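Local coordinates for outer membrane protein Omp121 (Bacteroides thetaiotaomicron, PDB 5FQ8) that probably imports peptides across the bacterial outer membrane as a TonB-dependent receptor, working together with a partner protein, at residues Thr688-Asn693 with Glu736-Ile741; Ile732-Pro735 with Ile741-Ile744; Tyr754-Met759 with Val763-Val768. All coordinates share one frame; numbering follows the deposited sequence.

Contact 1 of 3, residues Thr688-Asn693 with Glu736-Ile741; sequences TAQNMN and EELGGI
Leu738 pushes its branched end against Met692 and Gln690, the two residues of strand 689-693 whose side chains point toward it. In this TonB-dependent receptor the contact joins an extended strand, attached alongside one of the long barrel strands, to a short 3-10 turn in the long connection that follows strand 716-731. The sulfur of Met692 faces both methyls of Leu738: SD is 4.1 Å from Leu738 CD1 and also 4.1 Å from Leu738 CD2, the two side chains meeting at a slant. Leu738 CD1 is shared, since it also lies 4.1 Å from Gln690 NE2, beyond the nitrogen end of the amide. Gln690 meets the leucine at about a right angle and reaches it fully outstretched, with CG anti to the backbone N (chi1 179°). Its amide nitrogen has its polar partner elsewhere, in a hydrogen bond to a polar side chain of another protein chain; the leucine methyl is an apolar neighbour to it. The backbones stay well separated, with Gln690 CA 9.0 Å from Leu738 CA; the side chains alone bridge the gap.

Further out, backbone hydrogen bonds hold the strand on two sides, with Ala689 and Asn691 joined to Leu635 and Gln690 to Leu679. Asn691 and Asn693 alternate with the two contacting residues; the Asn691 amide is fixed by Ser678 and the carbonyl of Met602. Leu738 also packs on Leu679, Met681 and an apolar side chain of that other chain, which places the contact beside the interface between the two proteins. The turn that presents the leucine is closed by its own backbone: Gly739 N donates to Glu736 O at 2.8 Å.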
loop_
_atom_site.group_PDB
_atom_site.type_symbol
_atom_site.label_atom_id
_atom_site.label_comp_id
_atom_site.label_asym_id
_atom_site.label_seq_id
_atom_site.Cartn_x
_atom_site.Cartn_y
_atom_site.Cartn_z
ATOM N N THR B 688 9.687 0.084 27.153
ATOM C CA THR B 688 10.726 1.073 26.917
ATOM C C THR B 688 10.356 2.457 27.407
ATOM O O THR B 688 11.197 3.359 27.360
ATOM C CB THR B 688 11.037 1.182 25.443
ATOM O OG1 THR B 688 9.807 1.258 24.727
ATOM C CG2 THR B 688 11.778 0.010 24.997
ATOM N N ALA B 689 9.124 2.650 27.852
ATOM C CA ALA B 689 8.722 3.939 28.378
ATOM C C ALA B 689 7.502 3.738 29.244
ATOM O O ALA B 689 6.764 2.771 29.083
ATOM C CB ALA B 689 8.430 4.940 27.264
ATOM N N GLN B 690 7.308 4.650 30.177
ATOM C CA GLN B 690 6.107 4.667 30.988
ATOM C C GLN B 690 5.555 6.072 30.971
ATOM O O GLN B 690 6.308 7.032 31.120
ATOM C CB GLN B 690 6.371 4.220 32.418
ATOM C CG GLN B 690 5.124 4.255 33.261
ATOM C CD GLN B 690 5.356 3.877 34.691
ATOM O OE1 GLN B 690 4.418 3.791 35.473
ATOM N NE2 GLN B 690 6.608 3.658 35.050
ATOM N N ASN B 691 4.255 6.198 30.757
ATOM C CA ASN B 691 3.618 7.504 30.787
ATOM C C ASN B 691 3.428 7.923 32.232
ATOM O O ASN B 691 2.742 7.235 32.992
ATOM C CB ASN B 691 2.273 7.461 30.071
ATOM C CG ASN B 691 2.396 7.132 28.617
ATOM O OD1 ASN B 691 3.426 7.363 27.996
ATOM N ND2 ASN B 691 1.328 6.605 28.052
ATOM N N MET B 692 4.028 9.038 32.626
ATOM C CA MET B 692 3.774 9.528 33.969
ATOM C C MET B 692 3.894 11.037 33.990
ATOM O O MET B 692 4.351 11.655 33.031
ATOM C CB MET B 692 4.714 8.878 34.982
ATOM C CG MET B 692 6.165 8.813 34.570
ATOM S SD MET B 692 7.039 7.452 35.356
ATOM C CE MET B 692 6.185 7.320 36.897
ATOM N N ASN B 693 3.435 11.621 35.091
ATOM C CA ASN B 693 3.543 13.058 35.298
ATOM C C ASN B 693 4.978 13.443 35.606
ATOM O O ASN B 693 5.572 12.927 36.552
ATOM C CB ASN B 693 2.643 13.482 36.451
ATOM C CG ASN B 693 1.207 13.101 36.229
ATOM O OD1 ASN B 693 0.683 12.236 36.903
ATOM N ND2 ASN B 693 0.562 13.744 35.278
ATOM N N GLU B 736 12.646 10.122 39.626
ATOM C CA GLU B 736 13.910 9.479 39.963
ATOM C C GLU B 736 13.894 8.015 39.594
ATOM O O GLU B 736 14.881 7.484 39.079
ATOM C CB GLU B 736 14.189 9.616 41.459
ATOM C CG GLU B 736 14.687 10.971 41.937
ATOM C CD GLU B 736 14.804 11.041 43.454
ATOM O OE1 GLU B 736 14.288 10.118 44.118
ATOM O OE2 GLU B 736 15.405 12.005 43.983
ATOM N N GLU B 737 12.760 7.358 39.828
ATOM C CA GLU B 737 12.675 5.909 39.752
ATOM C C GLU B 737 13.086 5.368 38.404
ATOM O O GLU B 737 13.459 4.199 38.318
ATOM C CB GLU B 737 11.264 5.465 40.091
ATOM C CG GLU B 737 10.750 6.112 41.353
ATOM C CD GLU B 737 10.100 7.439 41.081
ATOM O OE1 GLU B 737 9.404 7.542 40.053
ATOM O OE2 GLU B 737 10.296 8.381 41.876
ATOM N N LEU B 738 13.060 6.184 37.364
ATOM C CA LEU B 738 13.437 5.746 36.031
ATOM C C LEU B 738 14.723 6.389 35.552
ATOM O O LEU B 738 15.001 6.356 34.352
ATOM C CB LEU B 738 12.324 6.046 35.035
ATOM C CG LEU B 738 11.128 5.126 34.867
ATOM C CD1 LEU B 738 10.261 5.083 36.097
ATOM C CD2 LEU B 738 10.332 5.619 33.693
ATOM N N GLY B 739 15.519 6.951 36.455
ATOM C CA GLY B 739 16.675 7.728 36.071
ATOM C C GLY B 739 16.333 9.200 35.955
ATOM O O GLY B 739 15.172 9.611 35.986
ATOM N N GLY B 740 17.361 10.018 35.821
ATOM C CA GLY B 740 17.061 11.429 35.726
ATOM C C GLY B 740 17.279 11.977 34.339
ATOM O O GLY B 740 17.605 13.153 34.181
ATOM N N ILE B 741 17.085 11.141 33.325
ATOM C CA ILE B 741 17.513 11.448 31.971
ATOM C C ILE B 741 16.515 10.815 31.023
ATOM O O ILE B 741 15.890 9.813 31.354
ATOM C CB ILE B 741 18.954 10.938 31.747
ATOM C CG1 ILE B 741 19.439 11.200 30.337
ATOM C CG2 ILE B 741 19.023 9.476 32.005
ATOM C CD1 ILE B 741 20.860 10.772 30.125
#

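Contact 2 of 3, residues Ile732-Pro735 with Ile741-Ile744; sequences ISLP and ITTI
Leu734 meets Ile741 at the flat peptide group that joins Gly740 to Ile741: the CD1 methyl stands over one face of this plane, 4.4 Å from Ile741 N and 4.0 Å from Gly740 O. The carbonyl oxygen of the same peptide accepts a hydrogen bond from the hydroxyl of Thr757, so an apolar methyl and a polar hydroxyl both attend one amide.

The same CD1 reaches on to the next residue, where it lies 3.9 Å from Thr742 CG2. Methyl thus meets methyl, the leucine and threonine side chains lying roughly perpendicular to each other. The threonine torsion decides which branch is offered: with OG1 anti to the backbone N (chi1 -173°), CG2 takes the place between N and the carbonyl carbon and faces the leucine. The hydroxyl is left to make a weak hydrogen bond with the backbone N of Ala680. Ile741 contributes backbone rather than side chain, because its CB points away from Leu734. The two chain paths come closest at this level, with Leu734 CA 7.1 Å from Ile741 CA.

Five residues separate the segments, so the contact closes the neck of a small loop with apolar groups; all three touching residues are buried. The backbone N of Leu734 is engaged only weakly, by the Thr757 hydroxyl, while its side chain packs also on Leu694. Strand 741-746, on which the second segment lies, is an outermost strand, within this chain, of a four-stranded antiparallel sheet. Strand 752-756 lies on one flank, with Thr742 and Ala755 joined through their backbones and Ile741 packed on Tyr754. Barrel strand 661-680 receives the Thr742 side chain at Phe677 and Leu679.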
loop_
_atom_site.group_PDB
_atom_site.type_symbol
_atom_site.label_atom_id
_atom_site.label_comp_id
_atom_site.label_asym_id
_atom_site.label_seq_id
_atom_site.Cartn_x
_atom_site.Cartn_y
_atom_site.Cartn_z
ATOM N N ILE B 732 13.476 20.761 36.316
ATOM C CA ILE B 732 13.745 20.742 37.749
ATOM C C ILE B 732 13.898 19.323 38.271
ATOM O O ILE B 732 14.842 19.021 38.996
ATOM C CB ILE B 732 12.664 21.525 38.521
ATOM C CG1 ILE B 732 12.982 23.015 38.463
ATOM C CG2 ILE B 732 12.626 21.082 39.957
ATOM C CD1 ILE B 732 12.211 23.833 39.462
ATOM N N SER B 733 12.987 18.432 37.909
ATOM C CA SER B 733 13.149 17.030 38.249
ATOM C C SER B 733 12.477 16.186 37.186
ATOM O O SER B 733 11.484 16.591 36.586
ATOM C CB SER B 733 12.568 16.702 39.622
ATOM O OG SER B 733 11.191 17.010 39.669
ATOM N N LEU B 734 13.061 15.026 36.931
ATOM C CA LEU B 734 12.438 13.971 36.173
ATOM C C LEU B 734 12.336 12.763 37.084
ATOM O O LEU B 734 13.326 12.426 37.744
ATOM C CB LEU B 734 13.248 13.635 34.928
ATOM C CG LEU B 734 13.130 14.663 33.811
ATOM C CD1 LEU B 734 14.084 14.335 32.725
ATOM C CD2 LEU B 734 11.724 14.686 33.268
ATOM N N PRO B 735 11.171 12.110 37.173
ATOM C CA PRO B 735 10.972 11.033 38.151
ATOM C C PRO B 735 12.165 10.118 38.381
ATOM O O PRO B 735 12.635 9.435 37.468
ATOM C CB PRO B 735 9.790 10.273 37.554
ATOM C CG PRO B 735 8.991 11.326 36.949
ATOM C CD PRO B 735 9.954 12.345 36.396
ATOM N N ILE B 741 17.085 11.141 33.325
ATOM C CA ILE B 741 17.513 11.448 31.971
ATOM C C ILE B 741 16.515 10.815 31.023
ATOM O O ILE B 741 15.890 9.813 31.354
ATOM C CB ILE B 741 18.954 10.938 31.747
ATOM C CG1 ILE B 741 19.439 11.200 30.337
ATOM C CG2 ILE B 741 19.023 9.476 32.005
ATOM C CD1 ILE B 741 20.860 10.772 30.125
ATOM N N THR B 742 16.326 11.432 29.859
ATOM C CA THR B 742 15.399 10.906 28.866
ATOM C C THR B 742 15.682 11.544 27.520
ATOM O O THR B 742 15.879 12.742 27.433
ATOM C CB THR B 742 13.943 11.133 29.275
ATOM O OG1 THR B 742 13.086 10.469 28.351
ATOM C CG2 THR B 742 13.592 12.585 29.299
ATOM N N THR B 743 15.714 10.737 26.481
ATOM C CA THR B 743 16.085 11.216 25.163
ATOM C C THR B 743 14.969 12.045 24.541
ATOM O O THR B 743 13.797 11.682 24.623
ATOM C CB THR B 743 16.399 10.041 24.251
ATOM O OG1 THR B 743 17.310 9.155 24.897
ATOM C CG2 THR B 743 17.011 10.522 22.983
ATOM N N ILE B 744 15.346 13.158 23.918
ATOM C CA ILE B 744 14.438 13.955 23.107
ATOM C C ILE B 744 14.633 13.688 21.622
ATOM O O ILE B 744 13.664 13.596 20.870
ATOM C CB ILE B 744 14.609 15.450 23.432
ATOM C CG1 ILE B 744 14.071 15.754 24.814
ATOM C CG2 ILE B 744 13.887 16.302 22.441
ATOM C CD1 ILE B 744 14.371 17.149 25.241
#

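Contact 3 of 3, residues Tyr754-Met759 with Val763-Val768; sequences YAITGM and VFKAQV
Tyr754 and Val763 pair through their backbones, each offering the other a donor and an acceptor. Tyr754 N donates to Val763 O at 2.6 Å, with an N-H...O angle of 157° and the donor in the carbonyl plane. The return bond, Val763 N to Tyr754 O, is weak: 3.1 Å long and bent to 128°. The Tyr754 hydroxyl is satisfied by a polar side chain of another protein chain, and the backbone of Lys765 bonds to that of Ser752. This hydrogen-bonded pair belongs to the antiparallel beta hairpin of strands 752-756 and 763-766. Lys765, extended beyond CG, crosses the Tyr754 side chain at about a right angle, with CD 3.8 Å from Tyr754 CE2. Farther along, Lys765 CE lies 4.0 Å from Ile756 CD1. The ammonium is at most weakly attracted to the ring, with NZ 5.4 Å from the centroid of the Tyr754 ring. With an alanine here the outer methylenes are gone, which would probably leave the CE2 flank of the tyrosine uncovered and the Ile756 methyl with one neighbour fewer. That methyl also packs on Val763 CG1 at 3.9 Å, while the valine's second branch, CG2, lies 3.6 Å from Met759 CB.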
loop_
_atom_site.group_PDB
_atom_site.type_symbol
_atom_site.label_atom_id
_atom_site.label_comp_id
_atom_site.label_asym_id
_atom_site.label_seq_id
_atom_site.Cartn_x
_atom_site.Cartn_y
_atom_site.Cartn_z
ATOM N N TYR B 754 19.217 15.476 25.246
ATOM C CA TYR B 754 18.506 14.865 26.357
ATOM C C TYR B 754 17.660 15.889 27.083
ATOM O O TYR B 754 17.629 17.058 26.732
ATOM C CB TYR B 754 19.493 14.205 27.325
ATOM C CG TYR B 754 20.167 13.001 26.732
ATOM C CD1 TYR B 754 19.527 11.768 26.715
ATOM C CD2 TYR B 754 21.425 13.097 26.153
ATOM C CE1 TYR B 754 20.118 10.672 26.154
ATOM C CE2 TYR B 754 22.026 11.997 25.596
ATOM C CZ TYR B 754 21.365 10.788 25.597
ATOM O OH TYR B 754 21.950 9.676 25.045
ATOM N N ALA B 755 16.948 15.414 28.096
ATOM C CA ALA B 755 16.394 16.242 29.155
ATOM C C ALA B 755 16.840 15.614 30.462
ATOM O O ALA B 755 16.405 14.515 30.799
ATOM C CB ALA B 755 14.877 16.330 29.073
ATOM N N ILE B 756 17.716 16.296 31.181
ATOM C CA ILE B 756 18.354 15.769 32.378
ATOM C C ILE B 756 17.934 16.617 33.566
ATOM O O ILE B 756 17.641 17.802 33.420
ATOM C CB ILE B 756 19.875 15.764 32.190
ATOM C CG1 ILE B 756 20.211 15.209 30.816
ATOM C CG2 ILE B 756 20.528 14.926 33.226
ATOM C CD1 ILE B 756 21.679 15.084 30.571
ATOM N N THR B 757 17.926 16.010 34.751
ATOM C CA THR B 757 17.164 16.552 35.871
ATOM C C THR B 757 17.574 17.978 36.213
ATOM O O THR B 757 16.761 18.897 36.124
ATOM C CB THR B 757 17.285 15.646 37.097
ATOM O OG1 THR B 757 16.445 14.507 36.922
ATOM C CG2 THR B 757 16.825 16.361 38.337
ATOM N N GLY B 758 18.814 18.195 36.621
ATOM C CA GLY B 758 19.117 19.535 37.092
ATOM C C GLY B 758 19.739 20.442 36.052
ATOM O O GLY B 758 20.600 21.257 36.378
ATOM N N MET B 759 19.323 20.310 34.805
ATOM C CA MET B 759 19.978 20.927 33.666
ATOM C C MET B 759 18.944 21.542 32.735
ATOM O O MET B 759 17.751 21.239 32.834
ATOM C CB MET B 759 20.814 19.884 32.909
ATOM C CG MET B 759 21.668 19.004 33.786
ATOM S SD MET B 759 23.087 18.391 32.901
ATOM C CE MET B 759 23.825 19.914 32.378
ATOM N N VAL B 763 19.951 19.136 26.676
ATOM C CA VAL B 763 21.375 18.938 26.898
ATOM C C VAL B 763 21.937 17.984 25.862
ATOM O O VAL B 763 21.325 16.965 25.541
ATOM C CB VAL B 763 21.612 18.406 28.314
ATOM C CG1 VAL B 763 23.072 18.106 28.510
ATOM C CG2 VAL B 763 21.151 19.417 29.311
ATOM N N PHE B 764 23.111 18.306 25.331
ATOM C CA PHE B 764 23.784 17.457 24.355
ATOM C C PHE B 764 24.883 16.651 25.019
ATOM O O PHE B 764 25.612 17.168 25.865
ATOM C CB PHE B 764 24.421 18.268 23.240
ATOM C CG PHE B 764 23.488 18.663 22.163
ATOM C CD1 PHE B 764 23.303 17.854 21.070
ATOM C CD2 PHE B 764 22.823 19.861 22.227
ATOM C CE1 PHE B 764 22.469 18.221 20.067
ATOM C CE2 PHE B 764 22.003 20.244 21.231
ATOM C CZ PHE B 764 21.817 19.419 20.139
ATOM N N LYS B 765 25.000 15.387 24.616
ATOM C CA LYS B 765 26.147 14.544 24.913
ATOM C C LYS B 765 26.759 14.077 23.604
ATOM O O LYS B 765 26.050 13.805 22.644
ATOM C CB LYS B 765 25.752 13.350 25.760
ATOM C CG LYS B 765 25.323 13.678 27.159
ATOM C CD LYS B 765 25.040 12.426 27.924
ATOM C CE LYS B 765 24.671 12.712 29.354
ATOM N NZ LYS B 765 24.442 11.451 30.106
ATOM N N ALA B 766 28.080 14.000 23.560
ATOM C CA ALA B 766 28.765 13.605 22.339
ATOM C C ALA B 766 30.137 13.065 22.697
ATOM O O ALA B 766 30.655 13.323 23.780
ATOM C CB ALA B 766 28.867 14.778 21.368
ATOM N N GLN B 767 30.723 12.302 21.780
ATOM C CA GLN B 767 31.986 11.639 22.086
ATOM C C GLN B 767 33.135 12.641 22.047
ATOM O O GLN B 767 33.339 13.333 21.049
ATOM C CB GLN B 767 32.254 10.459 21.147
ATOM C CG GLN B 767 32.410 10.759 19.685
ATOM C CD GLN B 767 33.372 9.823 18.992
ATOM O OE1 GLN B 767 33.812 8.849 19.567
ATOM N NE2 GLN B 767 33.712 10.127 17.756
ATOM N N VAL B 768 33.863 12.722 23.153
ATOM C CA VAL B 768 35.061 13.526 23.285
ATOM C C VAL B 768 36.230 12.576 23.454
ATOM O O VAL B 768 36.051 11.396 23.745
ATOM C CB VAL B 768 34.961 14.505 24.470
ATOM C CG1 VAL B 768 34.983 13.742 25.760
ATOM C CG2 VAL B 768 36.066 15.572 24.421
#

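How the contacts relate
Contacts 1, 2 and 3 all lie in or against the long connection between barrel strands 716-731 and 802-812. Contacts 1 and 2 have centres about 7 Å apart and share Ile741, which follows the turn and belongs to both. Contact 3 follows both along the chain, its centre about 10 Å from that of contact 2 and about 16 Å from that of contact 1. Strands 741-746, 752-756 and 763-766 are successive neighbours in one antiparallel sheet, and contacts 2 and 3 both reach it. Together they connect barrel-side strand 689-693 to this sheet, beside the partner protein.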